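Local coordinates for sulfide-quinone reductase (Aquifex aeolicus, PDB 3HYW), which oxidises hydrogen sulfide with FAD, passes the electrons to a membrane quinone and builds up polysulfur that is released typically as cyclooctasulfur, at residues H193-L205 / F358-T372. Residues are numbered along the deposited sequence; the frame is centred on the assembly and turned at random.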
loop_
_atom_site.group_PDB
_atom_site.type_symbol
_atom_site.label_atom_id
_atom_site.label_comp_id
_atom_site.label_asym_id
_atom_site.label_seq_id
_atom_site.Cartn_x
_atom_site.Cartn_y
_atom_site.Cartn_z
ATOM N N HIS A 193 -13.512 -3.817 -2.082
ATOM C CA HIS A 193 -13.862 -5.229 -2.248
ATOM C C HIS A 193 -15.055 -5.383 -3.190
ATOM O O HIS A 193 -15.047 -6.252 -4.068
ATOM C CB HIS A 193 -14.170 -5.868 -0.886
ATOM C CG HIS A 193 -14.533 -7.318 -0.957
ATOM N ND1 HIS A 193 -15.815 -7.755 -1.217
ATOM C CD2 HIS A 193 -13.789 -8.433 -0.763
ATOM C CE1 HIS A 193 -15.843 -9.075 -1.198
ATOM N NE2 HIS A 193 -14.627 -9.511 -0.927
ATOM N N PHE A 194 -16.086 -4.557 -2.979
ATOM C CA PHE A 194 -17.265 -4.462 -3.862
ATOM C C PHE A 194 -18.152 -5.715 -3.927
ATOM O O PHE A 194 -19.037 -5.799 -4.775
ATOM C CB PHE A 194 -16.873 -4.064 -5.295
ATOM C CG PHE A 194 -16.106 -2.767 -5.405
ATOM C CD1 PHE A 194 -16.516 -1.622 -4.716
ATOM C CD2 PHE A 194 -14.991 -2.685 -6.241
ATOM C CE1 PHE A 194 -15.803 -0.417 -4.834
ATOM C CE2 PHE A 194 -14.274 -1.486 -6.377
ATOM C CZ PHE A 194 -14.683 -0.348 -5.670
ATOM N N GLY A 195 -17.923 -6.681 -3.045
ATOM C CA GLY A 195 -18.616 -7.969 -3.142
ATOM C C GLY A 195 -18.071 -8.849 -4.268
ATOM O O GLY A 195 -18.717 -9.815 -4.677
ATOM N N VAL A 196 -16.887 -8.514 -4.776
ATOM C CA VAL A 196 -16.267 -9.285 -5.864
ATOM C C VAL A 196 -14.814 -9.691 -5.593
ATOM O O VAL A 196 -14.125 -10.195 -6.494
ATOM C CB VAL A 196 -16.353 -8.533 -7.238
ATOM C CG1 VAL A 196 -17.792 -8.229 -7.608
ATOM C CG2 VAL A 196 -15.531 -7.256 -7.211
ATOM N N GLY A 197 -14.349 -9.470 -4.360
ATOM C CA GLY A 197 -12.958 -9.739 -3.985
ATOM C C GLY A 197 -11.979 -8.770 -4.626
ATOM O O GLY A 197 -10.827 -9.114 -4.893
ATOM N N GLY A 198 -12.438 -7.547 -4.871
ATOM C CA GLY A 198 -11.600 -6.523 -5.482
ATOM C C GLY A 198 -11.529 -6.641 -6.995
ATOM O O GLY A 198 -11.813 -7.702 -7.570
ATOM N N ILE A 199 -11.158 -5.534 -7.636
ATOM C CA ILE A 199 -10.923 -5.496 -9.072
ATOM C C ILE A 199 -9.550 -4.887 -9.260
ATOM O O ILE A 199 -9.363 -3.688 -9.055
ATOM C CB ILE A 199 -12.011 -4.678 -9.825
ATOM C CG1 ILE A 199 -13.386 -5.352 -9.673
ATOM C CG2 ILE A 199 -11.660 -4.561 -11.305
ATOM C CD1 ILE A 199 -14.573 -4.417 -9.892
ATOM N N GLY A 200 -8.587 -5.724 -9.634
ATOM C CA GLY A 200 -7.183 -5.308 -9.681
ATOM C C GLY A 200 -6.803 -4.697 -8.348
ATOM O O GLY A 200 -7.173 -5.218 -7.296
ATOM N N ALA A 201 -6.103 -3.571 -8.392
ATOM C CA ALA A 201 -5.715 -2.853 -7.182
ATOM C C ALA A 201 -6.773 -1.835 -6.716
ATOM O O ALA A 201 -6.434 -0.712 -6.344
ATOM C CB ALA A 201 -4.352 -2.178 -7.389
ATOM N N SER A 202 -8.048 -2.239 -6.715
ATOM C CA SER A 202 -9.145 -1.367 -6.269
ATOM C C SER A 202 -9.064 -0.984 -4.784
ATOM O O SER A 202 -9.467 0.115 -4.408
ATOM C CB SER A 202 -10.510 -2.003 -6.568
ATOM O OG SER A 202 -10.632 -3.275 -5.952
ATOM N N LYS A 203 -8.553 -1.888 -3.951
ATOM C CA LYS A 203 -8.396 -1.617 -2.526
ATOM C C LYS A 203 -7.388 -0.488 -2.315
ATOM O O LYS A 203 -7.684 0.503 -1.647
ATOM C CB LYS A 203 -7.953 -2.886 -1.789
ATOM C CG LYS A 203 -7.563 -2.684 -0.328
ATOM C CD LYS A 203 -6.874 -3.924 0.211
ATOM C CE LYS A 203 -6.511 -3.767 1.672
ATOM N NZ LYS A 203 -5.391 -4.675 2.041
ATOM N N ARG A 204 -6.208 -0.654 -2.911
ATOM C CA ARG A 204 -5.134 0.334 -2.880
ATOM C C ARG A 204 -5.593 1.678 -3.453
ATOM O O ARG A 204 -5.275 2.732 -2.899
ATOM C CB ARG A 204 -3.924 -0.220 -3.649
ATOM C CG ARG A 204 -2.577 0.428 -3.367
ATOM C CD ARG A 204 -1.437 -0.565 -3.649
ATOM N NE ARG A 204 -0.970 -1.210 -2.421
ATOM C CZ ARG A 204 -0.456 -2.438 -2.334
ATOM N NH1 ARG A 204 -0.336 -3.211 -3.404
ATOM N NH2 ARG A 204 -0.057 -2.900 -1.154
ATOM N N LEU A 205 -6.347 1.626 -4.550
ATOM C CA LEU A 205 -6.899 2.809 -5.216
ATOM C C LEU A 205 -7.886 3.585 -4.339
ATOM O O LEU A 205 -7.785 4.804 -4.223
ATOM C CB LEU A 205 -7.589 2.403 -6.535
ATOM C CG LEU A 205 -8.163 3.466 -7.487
ATOM C CD1 LEU A 205 -8.089 2.988 -8.939
ATOM C CD2 LEU A 205 -9.599 3.882 -7.146
ATOM N N PHE A 358 -13.655 0.771 -13.510
ATOM C CA PHE A 358 -13.386 -0.622 -13.183
ATOM C C PHE A 358 -13.938 -1.509 -14.289
ATOM O O PHE A 358 -15.054 -1.292 -14.784
ATOM C CB PHE A 358 -13.986 -0.993 -11.815
ATOM C CG PHE A 358 -13.504 -0.113 -10.692
ATOM C CD1 PHE A 358 -12.302 -0.386 -10.043
ATOM C CD2 PHE A 358 -14.238 1.012 -10.304
ATOM C CE1 PHE A 358 -11.844 0.439 -9.012
ATOM C CE2 PHE A 358 -13.790 1.843 -9.284
ATOM C CZ PHE A 358 -12.588 1.557 -8.634
ATOM N N PHE A 359 -13.131 -2.472 -14.712
ATOM C CA PHE A 359 -13.558 -3.477 -15.677
ATOM C C PHE A 359 -13.076 -4.822 -15.172
ATOM O O PHE A 359 -11.903 -4.969 -14.847
ATOM C CB PHE A 359 -12.982 -3.190 -17.074
ATOM C CG PHE A 359 -13.265 -4.275 -18.093
ATOM C CD1 PHE A 359 -12.219 -4.948 -18.720
ATOM C CD2 PHE A 359 -14.575 -4.626 -18.420
ATOM C CE1 PHE A 359 -12.468 -5.947 -19.664
ATOM C CE2 PHE A 359 -14.833 -5.629 -19.359
ATOM C CZ PHE A 359 -13.780 -6.287 -19.980
ATOM N N ALA A 360 -13.994 -5.784 -15.092
ATOM C CA ALA A 360 -13.669 -7.139 -14.672
ATOM C C ALA A 360 -14.316 -8.139 -15.625
ATOM O O ALA A 360 -15.531 -8.109 -15.830
ATOM C CB ALA A 360 -14.129 -7.376 -13.234
ATOM N N ASP A 361 -13.498 -9.014 -16.206
ATOM C CA ASP A 361 -13.968 -9.980 -17.199
ATOM C C ASP A 361 -13.470 -11.410 -16.940
ATOM O O ASP A 361 -12.299 -11.706 -17.179
ATOM C CB ASP A 361 -13.568 -9.538 -18.616
ATOM C CG ASP A 361 -13.974 -10.551 -19.686
ATOM O OD1 ASP A 361 -15.071 -11.127 -19.577
ATOM O OD2 ASP A 361 -13.187 -10.777 -20.629
ATOM N N PRO A 362 -14.366 -12.302 -16.463
ATOM C CA PRO A 362 -15.704 -11.984 -15.965
ATOM C C PRO A 362 -15.627 -11.396 -14.560
ATOM O O PRO A 362 -14.543 -11.318 -13.988
ATOM C CB PRO A 362 -16.411 -13.352 -15.934
ATOM C CG PRO A 362 -15.487 -14.308 -16.647
ATOM C CD PRO A 362 -14.120 -13.753 -16.450
ATOM N N VAL A 363 -16.761 -10.978 -14.010
ATOM C CA VAL A 363 -16.786 -10.454 -12.644
ATOM C C VAL A 363 -16.467 -11.576 -11.650
ATOM O O VAL A 363 -15.683 -11.391 -10.720
ATOM C CB VAL A 363 -18.131 -9.749 -12.317
ATOM C CG1 VAL A 363 -18.062 -9.060 -10.972
ATOM C CG2 VAL A 363 -18.431 -8.709 -13.357
ATOM N N ILE A 364 -17.051 -12.746 -11.874
ATOM C CA ILE A 364 -16.793 -13.917 -11.033
ATOM C C ILE A 364 -15.488 -14.602 -11.471
ATOM O O ILE A 364 -15.360 -15.004 -12.630
ATOM C CB ILE A 364 -17.990 -14.905 -11.080
ATOM C CG1 ILE A 364 -19.280 -14.205 -10.613
ATOM C CG2 ILE A 364 -17.709 -16.148 -10.231
ATOM C CD1 ILE A 364 -20.565 -14.925 -11.031
ATOM N N PRO A 365 -14.503 -14.712 -10.548
ATOM C CA PRO A 365 -13.213 -15.335 -10.867
ATOM C C PRO A 365 -13.339 -16.829 -11.211
ATOM O O PRO A 365 -14.333 -17.452 -10.836
ATOM C CB PRO A 365 -12.405 -15.152 -9.577
ATOM C CG PRO A 365 -13.087 -14.052 -8.837
ATOM C CD PRO A 365 -14.543 -14.237 -9.155
ATOM N N PRO A 366 -12.340 -17.404 -11.916
ATOM C CA PRO A 366 -11.097 -16.784 -12.415
ATOM C C PRO A 366 -11.327 -15.781 -13.549
ATOM O O PRO A 366 -12.155 -16.009 -14.429
ATOM C CB PRO A 366 -10.276 -17.977 -12.924
ATOM C CG PRO A 366 -10.969 -19.201 -12.396
ATOM C CD PRO A 366 -12.403 -18.835 -12.262
ATOM N N ARG A 367 -10.588 -14.677 -13.516
ATOM C CA ARG A 367 -10.765 -13.613 -14.498
ATOM C C ARG A 367 -9.740 -13.699 -15.621
ATOM O O ARG A 367 -8.592 -14.089 -15.398
ATOM C CB ARG A 367 -10.685 -12.244 -13.821
ATOM C CG ARG A 367 -11.648 -12.070 -12.670
ATOM C CD ARG A 367 -11.912 -10.609 -12.407
ATOM N NE ARG A 367 -12.990 -10.424 -11.438
ATOM C CZ ARG A 367 -12.835 -9.895 -10.226
ATOM N NH1 ARG A 367 -13.881 -9.771 -9.423
ATOM N NH2 ARG A 367 -11.640 -9.471 -9.821
ATOM N N GLU A 368 -10.169 -13.341 -16.831
ATOM C CA GLU A 368 -9.260 -13.210 -17.963
ATOM C C GLU A 368 -8.500 -11.885 -17.853
ATOM O O GLU A 368 -7.302 -11.833 -18.111
ATOM C CB GLU A 368 -10.022 -13.307 -19.293
ATOM C CG GLU A 368 -9.181 -13.772 -20.490
ATOM C CD GLU A 368 -8.899 -15.282 -20.517
ATOM O OE1 GLU A 368 -9.489 -16.040 -19.713
ATOM O OE2 GLU A 368 -8.083 -15.715 -21.360
ATOM N N ARG A 369 -9.196 -10.819 -17.458
ATOM C CA ARG A 369 -8.546 -9.524 -17.251
ATOM C C ARG A 369 -9.355 -8.547 -16.415
ATOM O O ARG A 369 -10.570 -8.705 -16.231
ATOM C CB ARG A 369 -8.151 -8.869 -18.587
ATOM C CG ARG A 369 -9.314 -8.394 -19.449
ATOM C CD ARG A 369 -8.817 -7.711 -20.731
ATOM N NE ARG A 369 -7.847 -8.541 -21.450
ATOM C CZ ARG A 369 -8.158 -9.567 -22.244
ATOM N NH1 ARG A 369 -9.428 -9.914 -22.448
ATOM N NH2 ARG A 369 -7.189 -10.253 -22.836
ATOM N N VAL A 370 -8.654 -7.547 -15.896
ATOM C CA VAL A 370 -9.274 -6.410 -15.230
ATOM C C VAL A 370 -8.623 -5.120 -15.722
ATOM O O VAL A 370 -7.488 -5.134 -16.203
ATOM C CB VAL A 370 -9.164 -6.477 -13.672
ATOM C CG1 VAL A 370 -9.905 -7.683 -13.110
ATOM C CG2 VAL A 370 -7.706 -6.455 -13.211
ATOM N N ILE A 371 -9.355 -4.015 -15.611
ATOM C CA ILE A 371 -8.785 -2.677 -15.792
ATOM C C ILE A 371 -9.253 -1.798 -14.643
ATOM O O ILE A 371 -10.441 -1.762 -14.338
ATOM C CB ILE A 371 -9.189 -2.028 -17.151
ATOM C CG1 ILE A 371 -8.710 -2.895 -18.324
ATOM C CG2 ILE A 371 -8.607 -0.608 -17.261
ATOM C CD1 ILE A 371 -9.228 -2.465 -19.690
ATOM N N THR A 372 -8.312 -1.119 -13.994
ATOM C CA THR A 372 -8.626 -0.190 -12.912
ATOM C C THR A 372 -7.944 1.138 -13.178
ATOM O O THR A 372 -6.711 1.236 -13.168
ATOM C CB THR A 372 -8.188 -0.712 -11.540
ATOM O OG1 THR A 372 -6.782 -1.008 -11.565
ATOM C CG2 THR A 372 -8.943 -1.943 -11.200
#
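Arg367 joins the two segments through backbone carbonyls. Its NH1 donates to Val196 O at 3.0 Å, tilted from the guanidinium plane. Its NH2 donates to Gly198 O at 2.9 Å along a straighter path that lies in the carbonyl plane. On its own loop the same group takes Val363 O side-on with NE and NH1, the NH1 to Val363 O distance being 2.7 Å, which fixes the rotation of the guanidinium. The chain is extended from CG to NE, long enough to span from the 362-368 loop to the glycine-rich loop 195-200. A leucine in its place would probably leave the carbonyls of Val196, Gly198 and Val363 without these donors and the glycine-rich loop no longer tied to the hairpin by them. Beside the guanidinium, Val196 CG1 presses on Val363 CG1 at 3.5 Å, tighter than usual for carbons.

Aromatic packing lies at the other end. The edge of Phe194 meets the face of Phe358 in a T-shaped pair, centroids 5.3 Å apart and planes at 68°. Ser202 CB and Leu205 CD2, from the first turn of helix 202-212, also touch the Phe358 ring, at CE1 and CZ respectively. Phe194 lines the octathiocane pocket, which brings the pair up to the polysulfur site; Tyr161 meets the Phe194 ring edge-to-face.

Segment 358-372 forms the closed end of a beta hairpin, whose strands 355-361 and 369-375 run on beyond it. Asp361 O accepts from both Glu368 N and Arg369 N, making a classic beta bulge; helix 401-411 packs on Phe359 and Ile371.

Ile199 and Gly200 fill the middle. With CG1 anti to its carbonyl carbon (chi1 -64°), Ile199 sends CD1 to Phe358 CB and CG1 to Ala360 CB, while CG2 lies 3.9 Å from Val370 CB. Gly200 CA rests 3.7 Å from Val370 CG2.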